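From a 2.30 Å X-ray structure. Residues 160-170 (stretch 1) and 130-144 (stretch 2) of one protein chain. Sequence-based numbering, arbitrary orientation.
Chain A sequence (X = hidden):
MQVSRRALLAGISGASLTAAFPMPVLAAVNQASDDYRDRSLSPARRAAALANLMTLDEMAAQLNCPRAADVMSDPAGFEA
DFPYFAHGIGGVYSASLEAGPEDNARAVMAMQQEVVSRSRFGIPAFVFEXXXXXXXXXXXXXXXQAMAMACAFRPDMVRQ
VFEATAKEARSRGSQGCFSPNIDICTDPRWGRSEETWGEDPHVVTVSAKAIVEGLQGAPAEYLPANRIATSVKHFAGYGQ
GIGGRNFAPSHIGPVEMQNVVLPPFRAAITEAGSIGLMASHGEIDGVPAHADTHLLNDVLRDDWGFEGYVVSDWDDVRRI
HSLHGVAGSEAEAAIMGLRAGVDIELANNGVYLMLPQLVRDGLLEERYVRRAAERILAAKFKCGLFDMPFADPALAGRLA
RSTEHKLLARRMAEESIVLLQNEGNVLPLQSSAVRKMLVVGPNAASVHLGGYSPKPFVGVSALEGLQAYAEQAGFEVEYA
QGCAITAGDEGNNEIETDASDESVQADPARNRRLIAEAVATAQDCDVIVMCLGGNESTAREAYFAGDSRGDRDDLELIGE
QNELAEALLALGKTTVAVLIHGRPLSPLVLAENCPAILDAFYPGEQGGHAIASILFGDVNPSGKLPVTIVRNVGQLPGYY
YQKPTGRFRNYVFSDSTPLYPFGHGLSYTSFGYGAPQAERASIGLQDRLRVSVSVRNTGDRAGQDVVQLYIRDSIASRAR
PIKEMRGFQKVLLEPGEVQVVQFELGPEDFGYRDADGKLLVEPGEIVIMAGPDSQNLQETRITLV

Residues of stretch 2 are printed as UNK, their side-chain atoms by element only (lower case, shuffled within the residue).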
# COMPACT_ATOMS: atom_id res chain seq x y z
N GLN A 160 0.03 31.62 16.28
CA GLN A 160 1.05 32.62 16.61
C GLN A 160 2.33 32.41 15.81
O GLN A 160 2.95 33.37 15.34
CB GLN A 160 1.37 32.58 18.10
CG GLN A 160 0.25 32.99 19.02
CD GLN A 160 0.57 32.65 20.46
OE1 GLN A 160 -0.28 32.17 21.20
NE2 GLN A 160 1.82 32.88 20.87
N VAL A 161 2.75 31.15 15.67
CA VAL A 161 3.99 30.88 14.94
C VAL A 161 3.89 31.38 13.51
O VAL A 161 4.85 31.95 12.96
CB VAL A 161 4.33 29.38 15.00
CG1 VAL A 161 5.19 28.99 13.78
CG2 VAL A 161 5.06 29.07 16.28
N PHE A 162 2.73 31.18 12.88
CA PHE A 162 2.61 31.57 11.49
C PHE A 162 2.20 33.02 11.33
O PHE A 162 2.44 33.60 10.27
CB PHE A 162 1.68 30.58 10.77
CG PHE A 162 2.36 29.26 10.53
CD1 PHE A 162 3.24 29.11 9.47
CD2 PHE A 162 2.21 28.21 11.42
CE1 PHE A 162 3.92 27.91 9.27
CE2 PHE A 162 2.89 27.00 11.23
CZ PHE A 162 3.73 26.86 10.15
N GLU A 163 1.64 33.64 12.37
CA GLU A 163 1.53 35.09 12.38
C GLU A 163 2.92 35.72 12.37
O GLU A 163 3.18 36.64 11.58
CB GLU A 163 0.73 35.53 13.61
CG GLU A 163 0.45 37.03 13.70
CD GLU A 163 -0.15 37.41 15.04
OE1 GLU A 163 0.63 37.60 15.99
OE2 GLU A 163 -1.39 37.49 15.15
N ALA A 164 3.84 35.21 13.20
CA ALA A 164 5.21 35.71 13.19
C ALA A 164 5.87 35.46 11.84
O ALA A 164 6.59 36.33 11.32
CB ALA A 164 6.04 35.07 14.31
N THR A 165 5.63 34.28 11.26
CA THR A 165 6.22 33.96 9.97
C THR A 165 5.70 34.88 8.87
O THR A 165 6.46 35.29 7.99
CB THR A 165 5.92 32.49 9.62
OG1 THR A 165 6.50 31.62 10.60
CG2 THR A 165 6.48 32.16 8.25
N ALA A 166 4.39 35.19 8.90
CA ALA A 166 3.83 36.07 7.89
C ALA A 166 4.44 37.48 7.97
O ALA A 166 4.78 38.08 6.94
CB ALA A 166 2.31 36.12 8.03
N LYS A 167 4.60 38.01 9.19
CA LYS A 167 5.24 39.31 9.39
C LYS A 167 6.60 39.34 8.73
O LYS A 167 6.93 40.28 8.00
CB LYS A 167 5.39 39.61 10.88
CG LYS A 167 4.15 40.06 11.58
CD LYS A 167 4.44 40.23 13.08
CE LYS A 167 3.16 40.53 13.84
NZ LYS A 167 3.37 40.48 15.31
N GLU A 168 7.42 38.32 9.00
CA GLU A 168 8.77 38.28 8.45
C GLU A 168 8.73 38.20 6.93
O GLU A 168 9.56 38.81 6.25
CB GLU A 168 9.56 37.12 9.06
CG GLU A 168 9.69 37.18 10.59
CD GLU A 168 10.79 36.27 11.17
OE1 GLU A 168 11.60 35.68 10.42
OE2 GLU A 168 10.83 36.16 12.42
N ALA A 169 7.77 37.45 6.39
CA ALA A 169 7.71 37.28 4.94
C ALA A 169 7.23 38.56 4.25
O ALA A 169 7.85 39.02 3.28
CB ALA A 169 6.79 36.09 4.59
N ARG A 170 6.14 39.15 4.75
CA ARG A 170 5.57 40.32 4.09
C ARG A 170 6.52 41.52 4.18
O ARG A 170 6.69 42.25 3.20
CB ARG A 170 4.21 40.64 4.71
CG ARG A 170 3.36 41.63 3.92
CD ARG A 170 3.08 41.13 2.51
NE ARG A 170 2.58 42.18 1.62
CZ ARG A 170 1.29 42.36 1.34
NH1 ARG A 170 0.91 43.34 0.52
NH2 ARG A 170 0.37 41.58 1.88
N UNK A 130 8.68 30.05 0.57
CA UNK A 130 8.30 28.88 1.34
C UNK A 130 8.25 29.25 2.81
O UNK A 130 9.15 29.92 3.31
c UNK A 130 9.50 27.33 -0.29
c UNK A 130 8.37 26.49 -0.86
o UNK A 130 8.44 26.14 -2.06
o UNK A 130 7.41 26.18 -0.12
c UNK A 130 9.29 27.72 1.14
N UNK A 131 7.19 28.82 3.50
CA UNK A 131 6.94 29.13 4.90
C UNK A 131 6.52 27.89 5.67
O UNK A 131 5.58 27.92 6.46
c UNK A 131 5.85 30.19 5.03
s UNK A 131 6.34 31.83 4.40
N UNK A 132 7.23 26.77 5.47
CA UNK A 132 6.81 25.50 6.07
C UNK A 132 6.82 25.57 7.59
O UNK A 132 5.86 25.16 8.25
c UNK A 132 7.42 22.95 6.08
c UNK A 132 6.04 22.48 5.66
c UNK A 132 8.47 22.00 5.55
c UNK A 132 7.73 24.37 5.59
N UNK A 133 7.91 26.07 8.17
CA UNK A 133 8.08 26.16 9.62
C UNK A 133 8.83 27.45 9.93
O UNK A 133 9.82 27.47 10.66
c UNK A 133 8.82 24.93 10.14
c UNK A 133 12.37 25.01 9.40
c UNK A 133 10.60 24.16 8.42
n UNK A 133 11.32 25.29 10.14
c UNK A 133 10.19 24.76 9.56
n UNK A 133 11.96 24.33 8.34
N UNK A 134 8.33 28.54 9.36
CA UNK A 134 9.04 29.79 9.26
C UNK A 134 9.42 30.09 7.82
O UNK A 134 9.37 29.24 6.93
N UNK A 135 9.82 31.33 7.59
CA UNK A 135 10.19 31.75 6.25
C UNK A 135 11.52 31.14 5.82
O UNK A 135 12.53 31.27 6.52
c UNK A 135 10.07 33.69 3.74
c UNK A 135 10.28 33.27 6.20
c UNK A 135 11.17 35.34 5.29
c UNK A 135 10.94 33.88 4.98
N UNK A 136 11.53 30.47 4.67
CA UNK A 136 12.77 29.93 4.12
C UNK A 136 13.54 31.08 3.50
O UNK A 136 13.47 31.35 2.30
c UNK A 136 13.55 27.76 2.83
c UNK A 136 13.09 26.86 1.69
c UNK A 136 14.94 28.32 2.50
c UNK A 136 12.49 28.82 3.11
N UNK A 137 14.31 31.77 4.34
CA UNK A 137 15.13 32.88 3.87
C UNK A 137 16.23 33.15 4.88
O UNK A 137 16.08 32.87 6.07
c UNK A 137 14.30 34.15 3.64
N UNK A 138 17.33 33.70 4.38
CA UNK A 138 18.48 33.98 5.22
C UNK A 138 18.10 34.86 6.39
O UNK A 138 17.45 35.90 6.23
c UNK A 138 20.94 34.45 4.95
o UNK A 138 21.69 33.61 4.40
o UNK A 138 21.25 35.11 5.97
c UNK A 138 19.57 34.64 4.37
N UNK A 139 18.47 34.43 7.60
CA UNK A 139 18.21 35.20 8.79
C UNK A 139 16.80 35.17 9.34
O UNK A 139 16.53 35.89 10.29
N UNK A 140 15.89 34.36 8.78
CA UNK A 140 14.54 34.28 9.32
C UNK A 140 14.45 33.25 10.46
O UNK A 140 15.24 32.31 10.53
c UNK A 140 13.54 33.92 8.23
N UNK A 141 13.47 33.46 11.35
CA UNK A 141 13.24 32.58 12.50
C UNK A 141 12.81 31.18 12.04
O UNK A 141 11.81 31.03 11.33
c UNK A 141 12.25 32.52 14.80
o UNK A 141 12.39 34.58 13.54
c UNK A 141 12.18 33.17 13.42
N UNK A 142 13.53 30.16 12.50
CA UNK A 142 13.28 28.76 12.13
C UNK A 142 12.56 28.06 13.29
O UNK A 142 13.19 27.64 14.26
c UNK A 142 14.16 28.69 9.41
o UNK A 142 13.74 27.69 8.84
c UNK A 142 15.19 28.58 10.51
n UNK A 142 13.75 29.92 9.09
c UNK A 142 14.58 28.06 11.79
N UNK A 143 11.25 27.93 13.17
CA UNK A 143 10.46 27.24 14.17
C UNK A 143 10.65 25.73 14.07
O UNK A 143 11.33 25.22 13.16
c UNK A 143 8.60 31.41 13.41
c UNK A 143 8.65 29.63 15.54
c UNK A 143 8.80 29.14 14.25
c UNK A 143 8.44 31.88 14.70
c UNK A 143 9.01 27.68 14.01
c UNK A 143 8.47 31.00 15.77
c UNK A 143 8.79 30.04 13.19
N UNK A 144 10.13 24.95 15.03
CA UNK A 144 10.22 23.49 14.88
C UNK A 144 9.52 23.06 13.59
O UNK A 144 8.57 23.69 13.13
c UNK A 144 9.47 25.32 16.30
c UNK A 144 9.50 22.95 16.12
c UNK A 144 9.56 24.07 17.12
O HOH W 1 10.35 32.89 9.86

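Position 130 carries three carbons, the third holding two oxygens, and stays clear of the helix: Glu130. Position 131 has one carbon and then a sulfur, aimed toward the helix; its CB lies 3.8 Å from Thr165 CG2, and the sulfur settles near the Ala169 methyl. This is Cys131. At 132, four carbons fork at the second and CB points away, while the backbone O sits 3.3 Å from Phe162 CZ, at the edge of that ring: Leu132. Position 133 has one carbon and a five-membered ring with two nitrogens, also turned away: His133.

Position 134 has no side-chain atoms. Its CA packs 3.4 Å from Thr165 OG1, and at phi 110° and psi 166° a CB would be jammed against the preceding carbonyl and would clash with the O of 141. The backbone itself calls for Gly134. Position 135 again shows four carbons forked at the second, now toward the helix, with a branch tip 4.0 Å from Ala169 CA; it is Leu135, and that tip is CD2. Position 136, with the same four forked carbons, is out of reach: Leu136. A single carbon at 137 gives Ala137, and two carbons ending in two oxygens at 138 give Asp138. Position 139 is bare, with a positive phi that favours glycine in the type II turn from 137 to 140: Gly139.

The lone carbon at 140, a CB 3.4 Å from Glu168 OE1, makes Ala140. At 141 the first carbon bears one oxygen and one carbon, the oxygen close to the Glu168 carboxylate: Thr141. Position 142 has three carbons, the last with an oxygen and a nitrogen, and bends back on its own loop: Gln142, whose NE2 donates to the carbonyls of Leu135 and Ala140. Position 143 is one carbon and a six-carbon ring beside Val161, Ala164 and Thr165: Phe143. Three carbons closing onto the backbone N make Pro144.

The contact pairs a greasy surface with one polar clamp. Val161 CG1 sits over a face of the Phe143 ring, 3.8 Å from its centroid, while Leu135 and Cys131 pack on Ala169. Between them, Thr165 OG1 donates to Val161 O at 2.9 Å, so its hydroxyl is satisfied within the helix where Gly134 comes close. Glu168 supplies the clamp: Thr141 N donates to Glu168 OE1 at 3.0 Å, and Thr141 OG1 donates to Glu168 OE2 at a very short 2.5 Å. A water joins Leu135 N, Thr141 O and Glu168 OE1, letting one carboxylate organise two segments of an irregular loop.

Stretch 2, residues 130-144: ECLHGLLADGATQFP
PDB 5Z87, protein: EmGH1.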